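Local coordinates for ankyrin repeat domain-containing protein EMB506, chloroplastic (PDB 6JD6), which acts in the first differentiation of the proplastid during embryo development and in shaping leaf margins, and has molecular condensate scaffold activity, at residues 120-129 and 157-167; 219-228 and 258-267. All coordinates share one frame; numbering follows the deposited sequence.

Contact 1: 120-129 and 157-167. With SO4 (sulfate ion), chain I.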
loop_
_atom_site.group_PDB
_atom_site.type_symbol
_atom_site.label_atom_id
_atom_site.label_comp_id
_atom_site.label_asym_id
_atom_site.label_seq_id
_atom_site.Cartn_x
_atom_site.Cartn_y
_atom_site.Cartn_z
ATOM N N ALA A 120 3.391 -8.004 -6.056
ATOM C CA ALA A 120 4.328 -7.314 -5.174
ATOM C C ALA A 120 3.825 -7.298 -3.732
ATOM O O ALA A 120 4.564 -7.624 -2.806
ATOM C CB ALA A 120 4.579 -5.893 -5.667
ATOM N N LEU A 121 2.565 -6.915 -3.544
ATOM C CA LEU A 121 2.005 -6.817 -2.201
ATOM C C LEU A 121 1.798 -8.193 -1.554
ATOM O O LEU A 121 1.734 -8.304 -0.329
ATOM C CB LEU A 121 0.704 -6.010 -2.213
ATOM C CG LEU A 121 0.826 -4.516 -2.552
ATOM C CD1 LEU A 121 -0.541 -3.866 -2.636
ATOM C CD2 LEU A 121 1.712 -3.767 -1.543
ATOM N N SER A 122 1.696 -9.235 -2.378
ATOM C CA SER A 122 1.561 -10.599 -1.868
ATOM C C SER A 122 2.891 -11.348 -1.871
ATOM O O SER A 122 2.922 -12.569 -1.690
ATOM C CB SER A 122 0.506 -11.383 -2.657
ATOM O OG SER A 122 -0.801 -10.913 -2.366
ATOM N N MET A 123 3.980 -10.612 -2.082
ATOM C CA MET A 123 5.332 -11.165 -1.982
ATOM C C MET A 123 5.611 -12.270 -3.001
ATOM O O MET A 123 6.257 -13.261 -2.678
ATOM C CB MET A 123 5.581 -11.709 -0.572
ATOM C CG MET A 123 5.431 -10.684 0.540
ATOM S SD MET A 123 6.825 -9.548 0.573
ATOM C CE MET A 123 8.188 -10.685 0.299
ATOM N N GLN A 124 5.129 -12.102 -4.226
ATOM C CA GLN A 124 5.301 -13.123 -5.255
ATOM C C GLN A 124 6.362 -12.708 -6.268
ATOM O O GLN A 124 6.052 -12.395 -7.419
ATOM C CB GLN A 124 3.972 -13.394 -5.961
ATOM C CG GLN A 124 2.893 -13.987 -5.062
ATOM C CD GLN A 124 3.026 -15.494 -4.882
ATOM O OE1 GLN A 124 4.117 -16.054 -4.990
ATOM N NE2 GLN A 124 1.907 -16.157 -4.613
ATOM N N ILE A 125 7.615 -12.714 -5.834
ATOM C CA ILE A 125 8.710 -12.200 -6.645
ATOM C C ILE A 125 8.909 -12.973 -7.953
ATOM O O ILE A 125 9.018 -12.371 -9.023
ATOM C CB ILE A 125 10.019 -12.138 -5.832
ATOM C CG1 ILE A 125 9.941 -10.998 -4.813
ATOM C CG2 ILE A 125 11.218 -11.947 -6.747
ATOM C CD1 ILE A 125 11.168 -10.876 -3.938
ATOM N N GLN A 126 8.942 -14.299 -7.868
ATOM C CA GLN A 126 9.124 -15.126 -9.058
ATOM C C GLN A 126 8.019 -14.890 -10.092
ATOM O O GLN A 126 8.291 -14.796 -11.289
ATOM C CB GLN A 126 9.206 -16.607 -8.685
ATOM C CG GLN A 126 9.459 -17.526 -9.876
ATOM C CD GLN A 126 10.732 -17.174 -10.619
ATOM O OE1 GLN A 126 11.828 -17.241 -10.062
ATOM N NE2 GLN A 126 10.594 -16.790 -11.883
ATOM N N LEU A 127 6.779 -14.771 -9.630
ATOM C CA LEU A 127 5.663 -14.518 -10.538
ATOM C C LEU A 127 5.763 -13.143 -11.194
ATOM O O LEU A 127 5.366 -12.968 -12.347
ATOM C CB LEU A 127 4.321 -14.676 -9.822
ATOM C CG LEU A 127 3.951 -16.109 -9.440
ATOM C CD1 LEU A 127 2.583 -16.142 -8.770
ATOM C CD2 LEU A 127 3.974 -17.019 -10.666
ATOM N N MET A 128 6.295 -12.170 -10.458
ATOM C CA MET A 128 6.569 -10.853 -11.027
ATOM C C MET A 128 7.585 -10.964 -12.153
ATOM O O MET A 128 7.375 -10.425 -13.241
ATOM C CB MET A 128 7.098 -9.895 -9.959
ATOM C CG MET A 128 6.107 -9.582 -8.860
ATOM S SD MET A 128 6.770 -8.421 -7.651
ATOM C CE MET A 128 6.838 -6.929 -8.630
ATOM N N ASP A 129 8.684 -11.666 -11.884
ATOM C CA ASP A 129 9.732 -11.867 -12.882
ATOM C C ASP A 129 9.192 -12.518 -14.151
ATOM O O ASP A 129 9.564 -12.125 -15.255
ATOM C CB ASP A 129 10.894 -12.692 -12.313
ATOM C CG ASP A 129 11.761 -11.896 -11.345
ATOM O OD1 ASP A 129 11.593 -10.662 -11.269
ATOM O OD2 ASP A 129 12.619 -12.502 -10.666
ATOM N N LYS A 157 6.910 -3.398 1.422
ATOM C CA LYS A 157 7.385 -4.742 1.111
ATOM C C LYS A 157 8.855 -4.671 0.708
ATOM O O LYS A 157 9.189 -4.711 -0.478
ATOM C CB LYS A 157 6.553 -5.328 -0.033
ATOM C CG LYS A 157 5.478 -6.314 0.404
ATOM C CD LYS A 157 4.328 -5.693 1.177
ATOM C CE LYS A 157 3.539 -6.805 1.875
ATOM N NZ LYS A 157 2.091 -6.518 2.124
ATOM N N GLU A 158 9.734 -4.582 1.699
ATOM C CA GLU A 158 11.112 -4.164 1.449
ATOM C C GLU A 158 11.967 -5.129 0.619
ATOM O O GLU A 158 12.826 -4.693 -0.140
ATOM C CB GLU A 158 11.798 -3.747 2.757
ATOM C CG GLU A 158 11.139 -2.516 3.390
ATOM C CD GLU A 158 11.974 -1.875 4.485
ATOM O OE1 GLU A 158 12.287 -0.673 4.362
ATOM O OE2 GLU A 158 12.312 -2.568 5.470
ATOM N N ALA A 159 11.719 -6.427 0.738
ATOM C CA ALA A 159 12.446 -7.408 -0.069
ATOM C C ALA A 159 12.038 -7.330 -1.541
ATOM O O ALA A 159 12.857 -7.539 -2.436
ATOM C CB ALA A 159 12.231 -8.814 0.470
ATOM N N VAL A 160 10.764 -7.036 -1.781
ATOM C CA VAL A 160 10.255 -6.843 -3.135
ATOM C C VAL A 160 10.795 -5.532 -3.712
ATOM O O VAL A 160 11.201 -5.473 -4.875
ATOM C CB VAL A 160 8.711 -6.833 -3.149
ATOM C CG1 VAL A 160 8.183 -6.409 -4.508
ATOM C CG2 VAL A 160 8.173 -8.209 -2.768
ATOM N N ILE A 161 10.807 -4.491 -2.882
ATOM C CA ILE A 161 11.357 -3.195 -3.268
ATOM C C ILE A 161 12.789 -3.314 -3.786
ATOM O O ILE A 161 13.092 -2.871 -4.894
ATOM C CB ILE A 161 11.320 -2.206 -2.088
ATOM C CG1 ILE A 161 9.871 -1.848 -1.754
ATOM C CG2 ILE A 161 12.135 -0.954 -2.410
ATOM C CD1 ILE A 161 9.676 -1.302 -0.349
ATOM N N SER A 162 13.661 -3.931 -2.996
ATOM C CA SER A 162 15.061 -4.058 -3.377
ATOM C C SER A 162 15.239 -4.936 -4.617
ATOM O O SER A 162 16.141 -4.704 -5.421
ATOM C CB SER A 162 15.896 -4.596 -2.213
ATOM O OG SER A 162 15.526 -5.922 -1.891
ATOM N N HIS A 163 14.378 -5.940 -4.768
ATOM C CA HIS A 163 14.407 -6.794 -5.951
ATOM C C HIS A 163 14.104 -5.991 -7.212
ATOM O O HIS A 163 14.817 -6.092 -8.206
ATOM C CB HIS A 163 13.402 -7.945 -5.824
ATOM C CG HIS A 163 13.304 -8.794 -7.053
ATOM N ND1 HIS A 163 14.172 -9.833 -7.312
ATOM C CD2 HIS A 163 12.453 -8.747 -8.106
ATOM C CE1 HIS A 163 13.856 -10.394 -8.465
ATOM N NE2 HIS A 163 12.816 -9.753 -8.968
ATOM N N LEU A 164 13.036 -5.198 -7.159
ATOM C CA LEU A 164 12.631 -4.349 -8.277
ATOM C C LEU A 164 13.727 -3.368 -8.680
ATOM O O LEU A 164 13.996 -3.183 -9.865
ATOM C CB LEU A 164 11.354 -3.580 -7.929
ATOM C CG LEU A 164 10.051 -4.382 -7.911
ATOM C CD1 LEU A 164 8.910 -3.542 -7.352
ATOM C CD2 LEU A 164 9.722 -4.871 -9.310
ATOM N N LEU A 165 14.356 -2.744 -7.688
ATOM C CA LEU A 165 15.439 -1.795 -7.944
ATOM C C LEU A 165 16.629 -2.474 -8.605
ATOM O O LEU A 165 17.239 -1.917 -9.516
ATOM C CB LEU A 165 15.872 -1.100 -6.651
ATOM C CG LEU A 165 14.854 -0.110 -6.077
ATOM C CD1 LEU A 165 15.281 0.392 -4.706
ATOM C CD2 LEU A 165 14.659 1.055 -7.030
ATOM N N ARG A 166 16.960 -3.679 -8.149
ATOM C CA ARG A 166 18.062 -4.425 -8.747
ATOM C C ARG A 166 17.731 -4.811 -10.183
ATOM O O ARG A 166 18.619 -4.903 -11.026
ATOM C CB ARG A 166 18.412 -5.666 -7.922
ATOM C CG ARG A 166 19.184 -5.363 -6.644
ATOM C CD ARG A 166 19.722 -6.635 -5.998
ATOM N NE ARG A 166 18.654 -7.570 -5.651
ATOM C CZ ARG A 166 17.963 -7.528 -4.516
ATOM N NH1 ARG A 166 18.227 -6.596 -3.612
ATOM N NH2 ARG A 166 17.008 -8.417 -4.283
ATOM N N LYS A 167 16.446 -5.021 -10.459
ATOM C CA LYS A 167 16.001 -5.354 -11.810
ATOM C C LYS A 167 15.847 -4.139 -12.733
ATOM O O LYS A 167 15.513 -4.287 -13.909
ATOM C CB LYS A 167 14.704 -6.166 -11.778
ATOM C CG LYS A 167 14.941 -7.657 -11.888
ATOM C CD LYS A 167 13.709 -8.390 -12.385
ATOM C CE LYS A 167 14.101 -9.740 -12.967
ATOM N NZ LYS A 167 15.025 -10.474 -12.055
HETATM S S SO4 I . 17.361 -11.168 -6.887
HETATM O O1 SO4 I . 18.628 -11.636 -6.330
HETATM O O2 SO4 I . 17.549 -9.850 -7.487
HETATM O O3 SO4 I . 16.908 -12.109 -7.907
HETATM O O4 SO4 I . 16.363 -11.081 -5.824
#
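Val160 on helix 158-166 meets Ala120, Met123, Ile125 and Met128, and so joins ankyrin repeats 1 and 2, setting helix 158-166 against the end of helix 115-121, the turn after it and the start of helix 125-133. Helices 125-129 and 158-166 run side by side at 28°. Val160 divides its branches: CG1, anti to the backbone N (chi1 171°), touches Ala120 CB at 3.8 Å and the sulfur of Met128, while CG2 faces Met123 SD and Ile125 CG1. Deeper in, Met128 crosses Leu164 at about a right angle, its CE 3.6 Å from Leu164 CD2. Met123, with positive phi, is the C-prime residue of the Schellman motif ending helix 115-121; its side chain bends back, bringing SD against Lys157 CG.

Further along, His163 is gripped at both ring nitrogens and on one face. Ile125 CG2 sits almost centrally over the ring in a CH-pi contact, 3.5 Å from its centroid. Asp129 meets the ring at its edge, head-on to the His163 side chain: OD1 lies in the ring plane and accepts from His163 NE2 at 2.8 Å on its syn side, the bond nearly straight at 169°. His163 ND1 donates to sulfate O4, and Arg166 holds the same ion through NE and NH2. Replacing His163 with an alanine would probably leave Asp129 with only the long, weak salt bridge to Lys167 across this contact, and Ile125 CG2 without the ring beneath it. That salt bridge, Asp129 OD2 to Lys167 NZ, spans 3.4 Å. At the other end Lys157 closes the contact: its NZ gives a 3.1 Å hydrogen bond to Leu121 O, arriving in the carbonyl plane on a lone pair.

Contact 2: 219-228 and 258-267. With SO4 (sulfate ion), chain C; SO4 (sulfate ion), chain H.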
loop_
_atom_site.group_PDB
_atom_site.type_symbol
_atom_site.label_atom_id
_atom_site.label_comp_id
_atom_site.label_asym_id
_atom_site.label_seq_id
_atom_site.Cartn_x
_atom_site.Cartn_y
_atom_site.Cartn_z
ATOM N N VAL A 219 8.973 15.072 8.740
ATOM C CA VAL A 219 8.597 15.871 9.898
ATOM C C VAL A 219 7.129 15.642 10.301
ATOM O O VAL A 219 6.807 15.556 11.484
ATOM C CB VAL A 219 8.872 17.363 9.640
ATOM C CG1 VAL A 219 8.416 18.200 10.811
ATOM C CG2 VAL A 219 10.364 17.579 9.381
ATOM N N GLN A 220 6.244 15.525 9.317
ATOM C CA GLN A 220 4.843 15.220 9.599
ATOM C C GLN A 220 4.710 13.884 10.337
ATOM O O GLN A 220 3.881 13.745 11.240
ATOM C CB GLN A 220 4.021 15.182 8.309
ATOM C CG GLN A 220 2.512 15.102 8.533
ATOM C CD GLN A 220 1.759 14.743 7.273
ATOM O OE1 GLN A 220 2.063 13.745 6.617
ATOM N NE2 GLN A 220 0.773 15.557 6.919
ATOM N N SER A 221 5.539 12.911 9.961
ATOM C CA SER A 221 5.508 11.591 10.591
ATOM C C SER A 221 6.163 11.600 11.974
ATOM O O SER A 221 6.107 10.608 12.698
ATOM C CB SER A 221 6.197 10.549 9.703
ATOM O OG SER A 221 7.608 10.673 9.776
ATOM N N ARG A 222 6.781 12.730 12.321
ATOM C CA ARG A 222 7.480 12.934 13.603
ATOM C C ARG A 222 8.722 12.062 13.759
ATOM O O ARG A 222 9.259 11.931 14.862
ATOM C CB ARG A 222 6.551 12.745 14.819
ATOM C CG ARG A 222 5.145 13.328 14.664
ATOM C CD ARG A 222 5.190 14.744 14.116
ATOM N NE ARG A 222 5.590 15.735 15.111
ATOM C CZ ARG A 222 5.877 16.998 14.815
ATOM N NH1 ARG A 222 5.843 17.400 13.550
ATOM N NH2 ARG A 222 6.209 17.852 15.772
ATOM N N ASN A 223 9.188 11.474 12.662
ATOM C CA ASN A 223 10.331 10.570 12.737
ATOM C C ASN A 223 11.681 11.283 12.714
ATOM O O ASN A 223 12.101 11.817 11.682
ATOM C CB ASN A 223 10.277 9.525 11.624
ATOM C CG ASN A 223 11.208 8.361 11.890
ATOM O OD1 ASN A 223 12.404 8.426 11.601
ATOM N ND2 ASN A 223 10.667 7.292 12.469
ATOM N N ARG A 224 12.362 11.274 13.856
ATOM C CA ARG A 224 13.648 11.942 14.000
ATOM C C ARG A 224 14.756 11.317 13.149
ATOM O O ARG A 224 15.530 12.032 12.515
ATOM C CB ARG A 224 14.062 11.975 15.477
ATOM C CG ARG A 224 13.166 12.861 16.339
ATOM C CD ARG A 224 13.389 12.616 17.828
ATOM N NE ARG A 224 12.958 11.279 18.232
ATOM C CZ ARG A 224 12.978 10.834 19.485
ATOM N NH1 ARG A 224 13.408 11.620 20.461
ATOM N NH2 ARG A 224 12.567 9.603 19.761
ATOM N N ASP A 225 14.839 9.989 13.140
ATOM C CA ASP A 225 15.877 9.298 12.369
ATOM C C ASP A 225 15.807 9.600 10.874
ATOM O O ASP A 225 16.825 9.872 10.241
ATOM C CB ASP A 225 15.811 7.783 12.583
ATOM C CG ASP A 225 16.363 7.360 13.926
ATOM O OD1 ASP A 225 17.043 8.182 14.577
ATOM O OD2 ASP A 225 16.125 6.201 14.325
ATOM N N ILE A 226 14.605 9.540 10.313
ATOM C CA ILE A 226 14.432 9.774 8.882
ATOM C C ILE A 226 14.583 11.255 8.520
ATOM O O ILE A 226 15.172 11.589 7.490
ATOM C CB ILE A 226 13.101 9.188 8.373
ATOM C CG1 ILE A 226 13.175 7.656 8.406
ATOM C CG2 ILE A 226 12.798 9.669 6.960
ATOM C CD1 ILE A 226 11.882 6.968 8.032
ATOM N N THR A 227 14.075 12.136 9.377
ATOM C CA THR A 227 14.296 13.572 9.209
ATOM C C THR A 227 15.795 13.870 9.164
ATOM O O THR A 227 16.273 14.584 8.277
ATOM C CB THR A 227 13.636 14.393 10.341
ATOM O OG1 THR A 227 12.210 14.247 10.279
ATOM C CG2 THR A 227 13.991 15.878 10.217
ATOM N N LYS A 228 16.535 13.298 10.109
ATOM C CA LYS A 228 17.976 13.518 10.193
ATOM C C LYS A 228 18.718 12.990 8.971
ATOM O O LYS A 228 19.610 13.652 8.440
ATOM C CB LYS A 228 18.556 12.880 11.457
ATOM C CG LYS A 228 20.073 12.995 11.548
ATOM C CD LYS A 228 20.599 12.596 12.919
ATOM C CE LYS A 228 22.097 12.840 13.015
ATOM N NZ LYS A 228 22.622 12.632 14.397
ATOM N N PHE A 258 4.622 15.803 20.913
ATOM C CA PHE A 258 4.709 15.172 19.601
ATOM C C PHE A 258 6.140 15.215 19.072
ATOM O O PHE A 258 6.358 15.280 17.860
ATOM C CB PHE A 258 3.766 15.854 18.600
ATOM C CG PHE A 258 2.325 15.445 18.745
ATOM C CD1 PHE A 258 1.818 14.381 18.020
ATOM C CD2 PHE A 258 1.479 16.128 19.602
ATOM C CE1 PHE A 258 0.493 14.003 18.150
ATOM C CE2 PHE A 258 0.153 15.755 19.733
ATOM C CZ PHE A 258 -0.338 14.694 19.009
ATOM N N LYS A 259 7.105 15.194 19.989
ATOM C CA LYS A 259 8.525 15.240 19.647
ATOM C C LYS A 259 8.880 16.504 18.867
ATOM O O LYS A 259 9.837 16.525 18.095
ATOM C CB LYS A 259 8.933 13.978 18.874
ATOM C CG LYS A 259 8.826 12.704 19.709
ATOM C CD LYS A 259 8.272 11.543 18.907
ATOM C CE LYS A 259 9.284 11.026 17.907
ATOM N NZ LYS A 259 8.656 10.061 16.963
ATOM N N SER A 260 8.106 17.562 19.091
ATOM C CA SER A 260 8.232 18.786 18.311
ATOM C C SER A 260 9.564 19.488 18.523
ATOM O O SER A 260 10.188 19.941 17.565
ATOM C CB SER A 260 7.082 19.740 18.625
ATOM O OG SER A 260 5.846 19.168 18.240
ATOM N N TYR A 261 9.998 19.586 19.775
ATOM C CA TYR A 261 11.249 20.268 20.070
ATOM C C TYR A 261 12.453 19.557 19.455
ATOM O O TYR A 261 13.357 20.203 18.935
ATOM C CB TYR A 261 11.457 20.446 21.575
ATOM C CG TYR A 261 12.711 21.232 21.879
ATOM C CD1 TYR A 261 12.746 22.606 21.693
ATOM C CD2 TYR A 261 13.866 20.600 22.320
ATOM C CE1 TYR A 261 13.889 23.332 21.951
ATOM C CE2 TYR A 261 15.018 21.321 22.585
ATOM C CZ TYR A 261 15.020 22.687 22.397
ATOM O OH TYR A 261 16.155 23.421 22.650
ATOM N N ASP A 262 12.464 18.229 19.521
ATOM C CA ASP A 262 13.554 17.453 18.939
ATOM C C ASP A 262 13.648 17.678 17.438
ATOM O O ASP A 262 14.742 17.841 16.895
ATOM C CB ASP A 262 13.380 15.960 19.227
ATOM C CG ASP A 262 13.670 15.610 20.669
ATOM O OD1 ASP A 262 14.317 16.425 21.361
ATOM O OD2 ASP A 262 13.256 14.517 21.109
ATOM N N LEU A 263 12.499 17.683 16.773
ATOM C CA LEU A 263 12.450 17.914 15.336
ATOM C C LEU A 263 12.928 19.325 14.974
ATOM O O LEU A 263 13.693 19.503 14.022
ATOM C CB LEU A 263 11.040 17.652 14.800
ATOM C CG LEU A 263 10.632 16.173 14.828
ATOM C CD1 LEU A 263 9.140 16.014 14.616
ATOM C CD2 LEU A 263 11.408 15.373 13.784
ATOM N N VAL A 264 12.481 20.317 15.741
ATOM C CA VAL A 264 12.907 21.701 15.541
ATOM C C VAL A 264 14.423 21.813 15.671
ATOM O O VAL A 264 15.084 22.476 14.871
ATOM C CB VAL A 264 12.231 22.650 16.558
ATOM C CG1 VAL A 264 12.983 23.981 16.652
ATOM C CG2 VAL A 264 10.774 22.875 16.187
ATOM N N LYS A 265 14.965 21.144 16.680
ATOM C CA LYS A 265 16.398 21.133 16.929
ATOM C C LYS A 265 17.165 20.579 15.724
ATOM O O LYS A 265 18.120 21.192 15.258
ATOM C CB LYS A 265 16.692 20.330 18.196
ATOM C CG LYS A 265 18.136 20.314 18.631
ATOM C CD LYS A 265 18.242 20.104 20.138
ATOM C CE LYS A 265 17.434 18.893 20.594
ATOM N NZ LYS A 265 17.594 18.635 22.055
ATOM N N LEU A 266 16.731 19.430 15.214
ATOM C CA LEU A 266 17.307 18.858 14.002
ATOM C C LEU A 266 17.254 19.830 12.825
ATOM O O LEU A 266 18.204 19.937 12.051
ATOM C CB LEU A 266 16.581 17.566 13.619
ATOM C CG LEU A 266 16.869 16.324 14.463
ATOM C CD1 LEU A 266 15.981 15.168 14.029
ATOM C CD2 LEU A 266 18.339 15.943 14.362
ATOM N N LEU A 267 16.135 20.537 12.695
ATOM C CA LEU A 267 15.918 21.430 11.564
ATOM C C LEU A 267 16.711 22.727 11.682
ATOM O O LEU A 267 16.919 23.420 10.691
ATOM C CB LEU A 267 14.426 21.737 11.406
ATOM C CG LEU A 267 13.562 20.573 10.924
ATOM C CD1 LEU A 267 12.086 20.856 11.173
ATOM C CD2 LEU A 267 13.818 20.297 9.445
HETATM S S SO4 C . 12.194 8.413 16.040
HETATM O O1 SO4 C . 12.549 7.981 17.389
HETATM O O2 SO4 C . 13.371 8.349 15.177
HETATM O O3 SO4 C . 11.165 7.534 15.496
HETATM O O4 SO4 C . 11.667 9.774 16.103
HETATM S S SO4 H . 8.579 17.650 22.904
HETATM O O1 SO4 H . 8.779 18.221 24.233
HETATM O O2 SO4 H . 9.877 17.370 22.291
HETATM O O3 SO4 H . 7.819 16.407 23.022
HETATM O O4 SO4 H . 7.839 18.599 22.076
#
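Arg222 and Leu263 meet at about a right angle: Leu263 CD1 lies over the centre of the guanidinium face, 3.4 Å from Arg222 CZ. Other packing continues along helix 260-269: Leu263 CD2 turns to Arg224 CG and Thr227 OG1, Leu266 CD1 lies 3.5 Å from Arg224 O, and the apolar pair Val219 CG2 and Leu267 CD1 meet tip to tip.

Hydrogen bonds gather round the turn. Bends at chi2 and chi3 (-47° and -76°) curl Arg222 so that NE donates to Phe258 O at 2.9 Å, in the carbonyl plane, while NH1 folds back onto Val219 O. Arg222 N reaches that same oxygen from the opposite face, as part of the Schellman motif closing the helix. Leu250 O and Ala251 O, on helix 247-252, accept from this guanidinium too. Lys259 NZ gives a 2.9 Å bond to Arg222 O from above the carbonyl plane.

Among the charges, Arg224 NH1 forms a salt bridge with Asp262 OD2 at 3.0 Å, the planes nearly parallel but not in line: NH1 meets the anti side of OD2, out of the carboxylate plane, in a bent bond. Arg224 holds one sulfate through N, NE and NH2, aided by Asp225 N and, weakly, by Lys259 NZ. The anion sits at the helix start, where Asn223 OD1 caps Ile226 N, and probably offsets the like charges of Arg224 and Lys259. Backbone N-H groups of Lys259, Ser260 and Tyr261 weakly hold a second sulfate. Second helices of two helix-turn-helix units, packed side by side at 13°, are the stacking pattern of neighbouring ankyrin repeats, here 4 and 5.

Overall arrangement
Contact 1 closes before contact 2 opens along the chain. Their centres are about 31 Å apart, and their nearest atoms, about 8 Å apart, do not touch. Each joins neighbouring ankyrin repeats: 1 to 2 in contact 1, 4 to 5 in contact 2. The first uses helices 115-121, 125-133 and 158-166, the second helices 214-220, 224-232 and 260-269, so they have no helix in common. Repeat 3, with helices 181-187 and 191-199, lies between them. The solenoid is thus built from successive local interfaces. Another protein chain touches residues of both contacts, consistent with an extended binding surface along the stack.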